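Local coordinates for sensor protein PfeS (Pseudomonas aeruginosa, PDB 3KYZ) that probably senses a signal through this periplasmic domain and, as a membrane histidine kinase, may activate its partner regulator PfeR by phosphorylation, at residues 71-74 against 75-78; 26-29 against 30-34. One frame throughout, in Å; residues are numbered along the deposited sequence.

Contact 1: 71-74 against 75-78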
loop_
_atom_site.group_PDB
_atom_site.type_symbol
_atom_site.label_atom_id
_atom_site.label_comp_id
_atom_site.label_asym_id
_atom_site.label_seq_id
_atom_site.Cartn_x
_atom_site.Cartn_y
_atom_site.Cartn_z
ATOM N N PRO A 71 13.029 -7.469 -9.377
ATOM C CA PRO A 71 11.684 -6.904 -9.229
ATOM C C PRO A 71 10.898 -7.591 -8.124
ATOM O O PRO A 71 11.201 -8.728 -7.731
ATOM C CB PRO A 71 11.007 -7.185 -10.577
ATOM C CG PRO A 71 11.873 -8.120 -11.309
ATOM C CD PRO A 71 13.176 -8.301 -10.586
ATOM N N LEU A 72 9.883 -6.901 -7.618
ATOM C CA LEU A 72 8.989 -7.506 -6.644
ATOM C C LEU A 72 8.060 -8.485 -7.333
ATOM O O LEU A 72 7.554 -8.210 -8.420
ATOM C CB LEU A 72 8.142 -6.432 -5.965
ATOM C CG LEU A 72 8.911 -5.382 -5.165
ATOM C CD1 LEU A 72 7.940 -4.477 -4.431
ATOM C CD2 LEU A 72 9.869 -6.066 -4.188
ATOM N N SER A 73 7.822 -9.622 -6.696
ATOM C CA SER A 73 6.755 -10.515 -7.126
ATOM C C SER A 73 5.411 -9.887 -6.761
ATOM O O SER A 73 5.349 -8.943 -5.965
ATOM C CB SER A 73 6.889 -11.870 -6.438
ATOM O OG SER A 73 6.619 -11.757 -5.051
ATOM N N ALA A 74 4.335 -10.399 -7.346
ATOM C CA ALA A 74 3.000 -9.932 -6.980
ATOM C C ALA A 74 2.752 -10.150 -5.489
ATOM O O ALA A 74 2.141 -9.316 -4.821
ATOM C CB ALA A 74 1.936 -10.616 -7.813
ATOM N N GLU A 75 3.229 -11.278 -4.968
ATOM C CA GLU A 75 3.104 -11.562 -3.542
ATOM C C GLU A 75 3.775 -10.471 -2.704
ATOM O O GLU A 75 3.230 -10.026 -1.691
ATOM C CB GLU A 75 3.691 -12.939 -3.211
ATOM C CG GLU A 75 3.374 -13.430 -1.802
ATOM C CD GLU A 75 4.392 -12.983 -0.760
ATOM O OE1 GLU A 75 5.537 -12.645 -1.129
ATOM O OE2 GLU A 75 4.047 -12.992 0.439
ATOM N N GLU A 76 4.960 -10.039 -3.124
ATOM C CA GLU A 76 5.660 -8.974 -2.413
ATOM C C GLU A 76 4.933 -7.639 -2.531
ATOM O O GLU A 76 4.842 -6.886 -1.556
ATOM C CB GLU A 76 7.095 -8.852 -2.917
ATOM C CG GLU A 76 7.959 -10.010 -2.450
ATOM C CD GLU A 76 9.353 -9.973 -3.036
ATOM O OE1 GLU A 76 9.482 -9.930 -4.274
ATOM O OE2 GLU A 76 10.325 -10.001 -2.256
ATOM N N SER A 77 4.416 -7.335 -3.719
ATOM C CA SER A 77 3.644 -6.104 -3.891
ATOM C C SER A 77 2.463 -6.064 -2.923
ATOM O O SER A 77 2.090 -4.996 -2.444
ATOM C CB SER A 77 3.154 -5.947 -5.334
ATOM O OG SER A 77 4.246 -5.672 -6.203
ATOM N N SER A 78 1.873 -7.225 -2.637
ATOM C CA SER A 78 0.719 -7.262 -1.737
ATOM C C SER A 78 1.075 -6.822 -0.309
ATOM O O SER A 78 0.190 -6.446 0.462
ATOM C CB SER A 78 0.047 -8.646 -1.734
ATOM O OG SER A 78 0.748 -9.588 -0.931
HETATM O O HOH W 1 11.952 -9.275 -5.016
HETATM O O HOH W 2 5.211 -6.684 -8.345
HETATM O O HOH W 3 7.408 -13.392 -2.615
#

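Contact 2: 26-29 against 30-34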
loop_
_atom_site.group_PDB
_atom_site.type_symbol
_atom_site.label_atom_id
_atom_site.label_comp_id
_atom_site.label_asym_id
_atom_site.label_seq_id
_atom_site.Cartn_x
_atom_site.Cartn_y
_atom_site.Cartn_z
ATOM N N TYR A 26 17.966 2.787 9.584
ATOM C CA TYR A 26 18.054 1.867 8.454
ATOM C C TYR A 26 17.558 2.521 7.163
ATOM O O TYR A 26 18.112 2.271 6.087
ATOM C CB TYR A 26 17.258 0.587 8.701
ATOM C CG TYR A 26 17.919 -0.444 9.599
ATOM C CD1 TYR A 26 19.292 -0.702 9.528
ATOM C CD2 TYR A 26 17.156 -1.197 10.482
ATOM C CE1 TYR A 26 19.877 -1.671 10.329
ATOM C CE2 TYR A 26 17.732 -2.161 11.294
ATOM C CZ TYR A 26 19.092 -2.397 11.213
ATOM O OH TYR A 26 19.658 -3.368 12.005
ATOM N N ALA A 27 16.515 3.345 7.262
ATOM C CA ALA A 27 15.993 4.046 6.076
ATOM C C ALA A 27 17.007 5.056 5.541
ATOM O O ALA A 27 17.148 5.222 4.323
ATOM C CB ALA A 27 14.655 4.731 6.367
ATOM N N ARG A 28 17.715 5.719 6.453
ATOM C CA ARG A 28 18.795 6.626 6.068
ATOM C C ARG A 28 19.894 5.848 5.341
ATOM O O ARG A 28 20.383 6.283 4.289
ATOM C CB ARG A 28 19.377 7.343 7.294
ATOM C CG ARG A 28 20.534 8.283 6.954
ATOM C CD ARG A 28 21.351 8.662 8.183
ATOM N NE ARG A 28 21.882 7.497 8.891
ATOM C CZ ARG A 28 22.978 6.829 8.537
ATOM N NH1 ARG A 28 23.664 7.192 7.464
ATOM N NH2 ARG A 28 23.386 5.787 9.252
ATOM N N GLN A 29 20.270 4.689 5.891
ATOM C CA GLN A 29 21.279 3.838 5.258
ATOM C C GLN A 29 20.799 3.331 3.901
ATOM O O GLN A 29 21.575 3.252 2.951
ATOM C CB GLN A 29 21.620 2.629 6.130
ATOM C CG GLN A 29 22.292 2.945 7.444
ATOM C CD GLN A 29 22.670 1.683 8.175
ATOM O OE1 GLN A 29 23.183 0.735 7.570
ATOM N NE2 GLN A 29 22.415 1.652 9.474
ATOM N N ALA A 30 19.521 2.970 3.820
ATOM C CA ALA A 30 18.936 2.497 2.565
ATOM C C ALA A 30 19.035 3.581 1.496
ATOM O O ALA A 30 19.433 3.318 0.355
ATOM C CB ALA A 30 17.477 2.105 2.776
ATOM N N GLU A 31 18.652 4.799 1.864
ATOM C CA GLU A 31 18.730 5.911 0.926
ATOM C C GLU A 31 20.169 6.140 0.473
ATOM O O GLU A 31 20.426 6.384 -0.710
ATOM C CB GLU A 31 18.183 7.194 1.541
ATOM C CG GLU A 31 18.238 8.375 0.575
ATOM C CD GLU A 31 17.630 9.629 1.144
ATOM O OE1 GLU A 31 17.683 9.812 2.377
ATOM O OE2 GLU A 31 17.094 10.433 0.358
ATOM N N ASP A 32 21.101 6.097 1.422
ATOM C CA ASP A 32 22.507 6.326 1.103
ATOM C C ASP A 32 22.995 5.286 0.091
ATOM O O ASP A 32 23.733 5.618 -0.840
ATOM C CB ASP A 32 23.374 6.256 2.367
ATOM C CG ASP A 32 23.219 7.474 3.274
ATOM O OD1 ASP A 32 22.597 8.479 2.867
ATOM O OD2 ASP A 32 23.739 7.426 4.409
ATOM N N ALA A 33 22.588 4.030 0.275
ATOM C CA ALA A 33 22.993 2.961 -0.638
ATOM C C ALA A 33 22.432 3.201 -2.043
ATOM O O ALA A 33 23.141 3.072 -3.045
ATOM C CB ALA A 33 22.551 1.598 -0.096
ATOM N N TRP A 34 21.155 3.561 -2.109
ATOM C CA TRP A 34 20.512 3.916 -3.371
ATOM C C TRP A 34 21.217 5.091 -4.049
ATOM O O TRP A 34 21.535 5.040 -5.242
ATOM C CB TRP A 34 19.023 4.239 -3.145
ATOM C CG TRP A 34 18.388 5.006 -4.298
ATOM C CD1 TRP A 34 17.985 6.316 -4.295
ATOM C CD2 TRP A 34 18.099 4.501 -5.606
ATOM N NE1 TRP A 34 17.462 6.656 -5.527
ATOM C CE2 TRP A 34 17.521 5.558 -6.348
ATOM C CE3 TRP A 34 18.281 3.263 -6.225
ATOM C CZ2 TRP A 34 17.128 5.408 -7.677
ATOM C CZ3 TRP A 34 17.889 3.112 -7.541
ATOM C CH2 TRP A 34 17.319 4.182 -8.258
#

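Contact 1: 71-74 against 75-78
Ser73 and Glu76 hold each other by a reciprocal pair of bonds, the capping box that starts helix 74-77. Ser73 is the N-cap. Its OG accepts from Glu76 N at 3.1 Å. In return Ser73 N donates to Glu76 OE1 at 3.0 Å, nearly straight at 167° and on the anti lone pair of the carboxylate. The torsions suit this exchange. Ser73 OG stands between its own backbone N and carbonyl carbon (chi1 69°), which turns it to the first turn of the helix. Glu76 runs extended beyond CG and reaches back over the serine.

Backbone bonds carry the turn onward. Ser77 N donates to Ser73 O at 2.9 Å, and Ser78 N donates to Ala74 O. A side-chain bond adds to these: Ser78 OG donates to Glu75 O at 2.6 Å.

Two waters tie the loop to the helix. Water 1 donates to Pro71 O and to Glu76 OE1, so OE1 is gripped by both a backbone N-H and a water. Water 2 links Leu72 O with Ser77 OG. In one of two conformers of Glu75, water 3 also joins its OE1 to Ser73 OG, and OE2 bonds His79.

Apolar contact is lighter. Leu72 crosses Glu76 at about a right angle, its CB 4.0 Å from Glu76 CB, and also touches Ser66 and Leu80.

This short helix follows the loop after strand 57-60. Glu76 OE2 joins it to the returning arm of helix 17-53 through a salt bridge with Arg46, and it also bonds Trp56. Ala74 and Ser77 pack on Pro62 of the second subunit.

Contact 2: 26-29 against 30-34
Arg28 and Asp32, one helical turn apart, form a salt bridge from NH1 to OD2 at 3.1 Å. The two side chains meet at a slant, with the guanidinium and carboxylate planes 60° apart. Arg28 CG lies anti to the backbone N (chi1 179°), and the bend at chi3 (57°) brings NH1 round to the aspartate. Each charge has a second partner. Arg28 NH2 makes a salt bridge with Asp25, one turn earlier, and Asp32 OD1 makes one with Arg35. Acids and bases thus alternate along this side of the helix, and the neighbouring opposite charges probably stabilise one another.

The backbone acceptors are met in regular order. Tyr26 O takes the N-H of Ala30 at 2.8 Å, Ala27 O that of Glu31 at 2.9 Å, Arg28 O that of Asp32 and Gln29 O that of Ala33. This is the i to i+4 pattern of an alpha-helix, here the first arm of helix range 17-53, which doubles back as a helical hairpin in the periplasmic sensor domain, a member of the Cache clan. Ala27 and Tyr26 lean on Leu114 of strand 113-117. Ala30 and Ala33 lie against Phe45 on the arm that returns alongside, and Gln29 touches it too.

Several other polar ends find partners outside the segments. Glu31 is buried. It extends fully beyond CG, and its two carboxylate oxygens accept from the backbone N-H groups of Gly107 and His108 in a loop. Tyr26 OH bonds Glu53 and Lys52, while its ring meets Tyr22 edge-to-face. Gln29 NE2 donates to Asp25. A formic acid molecule, probably from the crystallisation liquor, lies close to Gln29 OE1.

Overall arrangement
Contact 2 comes first along the chain, in the first half of helix 17-53. Contact 1 follows after strand 57-60, where a loop turns into the short helix 74-77. Their centres are about 21 Å apart and their nearest atoms about 12 Å, so they do not touch. Both belong to the one sensor domain. Helix 17-53 relates them: contact 2 lies on its first arm, and contact 1 reaches the returning arm through Arg46. Contact 2 also packs on the antiparallel sheet, at strand 113-117. Contact 1 is more peripheral and meets the second subunit. One is therefore part of the domain's buried framework, the other of its surface, where the second subunit of the assembly packs.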